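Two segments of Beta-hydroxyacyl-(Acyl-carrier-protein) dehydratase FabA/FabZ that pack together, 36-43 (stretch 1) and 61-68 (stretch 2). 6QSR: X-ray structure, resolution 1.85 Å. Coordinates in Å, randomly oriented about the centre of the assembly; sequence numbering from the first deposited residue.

Stretch 1 (36-43) APMVLLEQ
Stretch 2 61-68: DGVLSPFL

Stretch 1 is irregular, opening with a cis peptide bond before P37 (phi/psi -89/9); M38 (-96/26) and L40 (-109/23) alternate with the more extended V39 (-104/118) and L41 (-129/157). Stretch 2 folds tightly: a type I turn runs from G62 to S65, closed by S65 N to G62 O at 3.1 Å, and a 3-10 segment spans 65-67, with F67 N bonded to L64 O at 2.9 Å. S65 OG (chi1 p) also donates to G62 O, 3.0 Å. The backbones come nearest at L40 and V63, CA to CA 5.6 Å.

V63 (m) points toward stretch 1, its CB 3.2 Å from V39 O. One weak direct hydrogen bond crosses, V63 N to E42 OE2 at 3.5 Å, with E42 in m, t. G62 leaves room for that carboxylate: an ideal CB there would lie 2.5 Å from E42 OE2. Where P37 O and V63 O face each other at 4.4 Å, a water donates to both, 2.6 Å from each.

F67 (m, chi2 -78°) points toward stretch 1. L40 (m, p) sets CD2 over one ring face, 4.1 Å from the centroid; P37 O approaches the edge, 3.8 Å from F67 CZ; M38 (m, m, m) brings SD obliquely to 3.9 Å from F67 CZ. L64 (m, t) completes the apolar packing, CD2 3.9 Å from L40 CB.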

ATOM      1  N   ALA B  36       7.663  10.081   8.745  1.00 28.90           N
ATOM      2  CA  ALA B  36       6.642   9.822   9.776  1.00 30.23           C
ATOM      3  C   ALA B  36       5.471  10.801   9.622  1.00 30.65           C
ATOM      4  O   ALA B  36       5.713  11.989   9.403  1.00 31.06           O
ATOM      5  CB  ALA B  36       7.254   9.949  11.173  1.00 29.28           C
ATOM      6  N   PRO B  37       4.215  10.348   9.730  1.00 31.13           N
ATOM      7  CA  PRO B  37       3.815   9.004  10.181  1.00 28.93           C
ATOM      8  C   PRO B  37       3.705   7.903   9.095  1.00 28.01           C
ATOM      9  O   PRO B  37       3.237   6.802   9.407  1.00 27.46           O
ATOM     10  CB  PRO B  37       2.439   9.265  10.813  1.00 28.75           C
ATOM     11  CG  PRO B  37       1.884  10.405  10.019  1.00 29.54           C
ATOM     12  CD  PRO B  37       3.061  11.262   9.633  1.00 31.89           C
ATOM     13  N   MET B  38       4.146   8.172   7.860  1.00 27.13           N
ATOM     14  CA  MET B  38       4.017   7.217   6.745  1.00 26.25           C
ATOM     15  C   MET B  38       5.255   6.347   6.470  1.00 25.21           C
ATOM     16  O   MET B  38       5.445   5.880   5.345  1.00 25.15           O
ATOM     17  CB  MET B  38       3.581   7.960   5.467  1.00 26.45           C
ATOM     18  CG  MET B  38       2.105   8.293   5.457  1.00 29.56           C
ATOM     19  SD  MET B  38       1.049   6.833   5.562  1.00 29.95           S
ATOM     20  CE  MET B  38       1.593   5.887   4.140  1.00 31.85           C
ATOM     21  N   VAL B  39       6.084   6.114   7.487  1.00 25.10           N
ATOM     22  CA  VAL B  39       7.124   5.091   7.407  1.00 23.60           C
ATOM     23  C   VAL B  39       6.606   3.939   8.237  1.00 23.15           C
ATOM     24  O   VAL B  39       6.406   4.084   9.446  1.00 24.25           O
ATOM     25  CB  VAL B  39       8.471   5.581   7.957  1.00 22.63           C
ATOM     26  CG1 VAL B  39       9.494   4.448   7.975  1.00 20.84           C
ATOM     27  CG2 VAL B  39       8.975   6.756   7.140  1.00 21.94           C
ATOM     28  N   LEU B  40       6.401   2.796   7.588  1.00 21.28           N
ATOM     29  CA  LEU B  40       5.782   1.639   8.218  1.00 21.44           C
ATOM     30  C   LEU B  40       6.789   0.501   8.464  1.00 20.92           C
ATOM     31  O   LEU B  40       6.397  -0.647   8.589  1.00 22.01           O
ATOM     32  CB  LEU B  40       4.589   1.159   7.372  1.00 22.45           C
ATOM     33  CG  LEU B  40       3.284   1.933   7.599  1.00 22.08           C
ATOM     34  CD1 LEU B  40       3.273   3.265   6.854  1.00 19.85           C
ATOM     35  CD2 LEU B  40       2.082   1.094   7.202  1.00 21.26           C
ATOM     36  N   LEU B  41       8.078   0.836   8.548  1.00 20.25           N
ATOM     37  CA  LEU B  41       9.122  -0.119   8.933  1.00 19.44           C
ATOM     38  C   LEU B  41       9.941   0.505  10.052  1.00 19.51           C
ATOM     39  O   LEU B  41       9.981   1.725  10.185  1.00 21.94           O
ATOM     40  CB  LEU B  41      10.028  -0.463   7.742  1.00 18.94           C
ATOM     41  CG  LEU B  41       9.348  -0.917   6.448  1.00 17.15           C
ATOM     42  CD1 LEU B  41      10.350  -0.947   5.300  1.00 16.84           C
ATOM     43  CD2 LEU B  41       8.708  -2.280   6.642  1.00 17.06           C
ATOM     44  N   GLU B  42      10.603  -0.337  10.836  1.00 20.54           N
ATOM     45  CA  GLU B  42      11.399   0.102  11.989  1.00 23.03           C
ATOM     46  C   GLU B  42      12.899  -0.188  11.892  1.00 24.23           C
ATOM     47  O   GLU B  42      13.685   0.561  12.447  1.00 24.99           O
ATOM     48  CB  GLU B  42      10.817  -0.506  13.271  1.00 24.13           C
ATOM     49  CG  GLU B  42       9.479   0.126  13.636  1.00 25.18           C
ATOM     50  CD  GLU B  42       8.743  -0.546  14.782  1.00 28.50           C
ATOM     51  OE1 GLU B  42       8.942  -1.755  15.029  1.00 30.79           O
ATOM     52  OE2 GLU B  42       7.929   0.149  15.430  1.00 30.20           O
ATOM     53  N   GLN B  43      13.298  -1.246  11.187  1.00 25.75           N
ATOM     54  CA  GLN B  43      14.690  -1.693  11.197  1.00 27.76           C
ATOM     55  C   GLN B  43      15.115  -2.257   9.832  1.00 25.83           C
ATOM     56  O   GLN B  43      14.404  -3.093   9.267  1.00 23.83           O
ATOM     57  CB  GLN B  43      14.822  -2.772  12.272  1.00 32.15           C
ATOM     58  CG  GLN B  43      16.233  -3.237  12.580  1.00 41.98           C
ATOM     59  CD  GLN B  43      16.788  -2.681  13.877  1.00 50.24           C
ATOM     60  OE1 GLN B  43      16.620  -1.499  14.192  1.00 55.38           O
ATOM     61  NE2 GLN B  43      17.464  -3.538  14.639  1.00 52.78           N
ATOM     62  N   ASP B  61       2.790   1.407  20.404  1.00 33.87           N
ATOM     63  CA  ASP B  61       3.737   2.522  20.550  1.00 41.92           C
ATOM     64  C   ASP B  61       4.591   2.795  19.304  1.00 35.23           C
ATOM     65  O   ASP B  61       5.292   3.808  19.256  1.00 43.58           O
ATOM     66  CB  ASP B  61       4.651   2.305  21.765  1.00 47.95           C
ATOM     67  CG  ASP B  61       5.580   1.108  21.605  1.00 55.41           C
ATOM     68  OD1 ASP B  61       6.817   1.294  21.632  1.00 63.77           O
ATOM     69  OD2 ASP B  61       5.069  -0.021  21.452  1.00 57.62           O
ATOM     70  N   GLY B  62       4.527   1.918  18.303  1.00 19.01           N
ATOM     71  CA  GLY B  62       5.417   2.013  17.145  1.00 27.60           C
ATOM     72  C   GLY B  62       4.775   2.640  15.927  1.00 24.70           C
ATOM     73  O   GLY B  62       3.652   3.145  15.985  1.00 23.21           O
ATOM     74  N   VAL B  63       5.498   2.552  14.814  1.00 21.86           N
ATOM     75  CA  VAL B  63       5.107   3.167  13.544  1.00 21.05           C
ATOM     76  C   VAL B  63       3.784   2.636  12.938  1.00 20.01           C
ATOM     77  O   VAL B  63       3.136   3.322  12.150  1.00 20.19           O
ATOM     78  CB  VAL B  63       6.237   3.060  12.485  1.00 21.61           C
ATOM     79  CG1 VAL B  63       7.542   3.667  13.007  1.00 25.59           C
ATOM     80  CG2 VAL B  63       6.445   1.624  12.014  1.00 20.71           C
ATOM     81  N   LEU B  64       3.398   1.413  13.294  1.00 18.80           N
ATOM     82  CA  LEU B  64       2.152   0.833  12.814  1.00 16.91           C
ATOM     83  C   LEU B  64       0.915   1.218  13.644  1.00 19.16           C
ATOM     84  O   LEU B  64      -0.202   0.935  13.218  1.00 18.36           O
ATOM     85  CB  LEU B  64       2.272  -0.697  12.761  1.00 16.07           C
ATOM     86  CG  LEU B  64       3.432  -1.233  11.932  1.00 15.54           C
ATOM     87  CD1 LEU B  64       3.490  -2.740  12.073  1.00 15.22           C
ATOM     88  CD2 LEU B  64       3.312  -0.853  10.471  1.00 17.76           C
ATOM     89  N   SER B  65       1.090   1.885  14.791  1.00 22.49           N
ATOM     90  CA  SER B  65      -0.049   2.177  15.692  1.00 24.29           C
ATOM     91  C   SER B  65      -1.227   2.969  15.082  1.00 24.64           C
ATOM     92  O   SER B  65      -2.375   2.656  15.395  1.00 23.14           O
ATOM     93  CB  SER B  65       0.412   2.798  17.012  1.00 27.81           C
ATOM     94  OG  SER B  65       0.977   4.073  16.843  1.00 30.62           O
ATOM     95  N   PRO B  66      -0.958   3.950  14.182  1.00 27.15           N
ATOM     96  CA  PRO B  66      -2.070   4.616  13.479  1.00 27.11           C
ATOM     97  C   PRO B  66      -2.915   3.725  12.549  1.00 24.89           C
ATOM     98  O   PRO B  66      -4.025   4.121  12.188  1.00 27.14           O
ATOM     99  CB  PRO B  66      -1.361   5.697  12.643  1.00 29.72           C
ATOM    100  CG  PRO B  66      -0.059   5.923  13.332  1.00 29.02           C
ATOM    101  CD  PRO B  66       0.335   4.565  13.822  1.00 28.88           C
ATOM    102  N   PHE B  67      -2.402   2.554  12.168  1.00 21.50           N
ATOM    103  CA  PHE B  67      -3.051   1.670  11.191  1.00 20.22           C
ATOM    104  C   PHE B  67      -3.704   0.418  11.798  1.00 20.35           C
ATOM    105  O   PHE B  67      -4.222  -0.429  11.057  1.00 20.79           O
ATOM    106  CB  PHE B  67      -2.029   1.279  10.117  1.00 19.91           C
ATOM    107  CG  PHE B  67      -1.235   2.444   9.608  1.00 20.26           C
ATOM    108  CD1 PHE B  67      -1.788   3.324   8.687  1.00 21.31           C
ATOM    109  CD2 PHE B  67       0.039   2.706  10.100  1.00 20.77           C
ATOM    110  CE1 PHE B  67      -1.072   4.426   8.236  1.00 21.17           C
ATOM    111  CE2 PHE B  67       0.761   3.812   9.658  1.00 21.68           C
ATOM    112  CZ  PHE B  67       0.202   4.669   8.721  1.00 21.99           C
ATOM    113  N   LEU B  68      -3.696   0.299  13.126  1.00 20.96           N
ATOM    114  CA  LEU B  68      -4.315  -0.859  13.793  1.00 21.76           C
ATOM    115  C   LEU B  68      -5.835  -0.720  13.787  1.00 21.07           C
ATOM    116  O   LEU B  68      -6.364   0.395  13.882  1.00 20.63           O
ATOM    117  CB  LEU B  68      -3.833  -1.007  15.237  1.00 22.35           C
ATOM    118  CG  LEU B  68      -2.326  -1.011  15.483  1.00 23.70           C
ATOM    119  CD1 LEU B  68      -2.039  -1.159  16.969  1.00 24.92           C
ATOM    120  CD2 LEU B  68      -1.641  -2.090  14.667  1.00 22.78           C
TER
HETATM  121  O   HOH W   1       3.408   5.921  11.884  1.00 24.76           O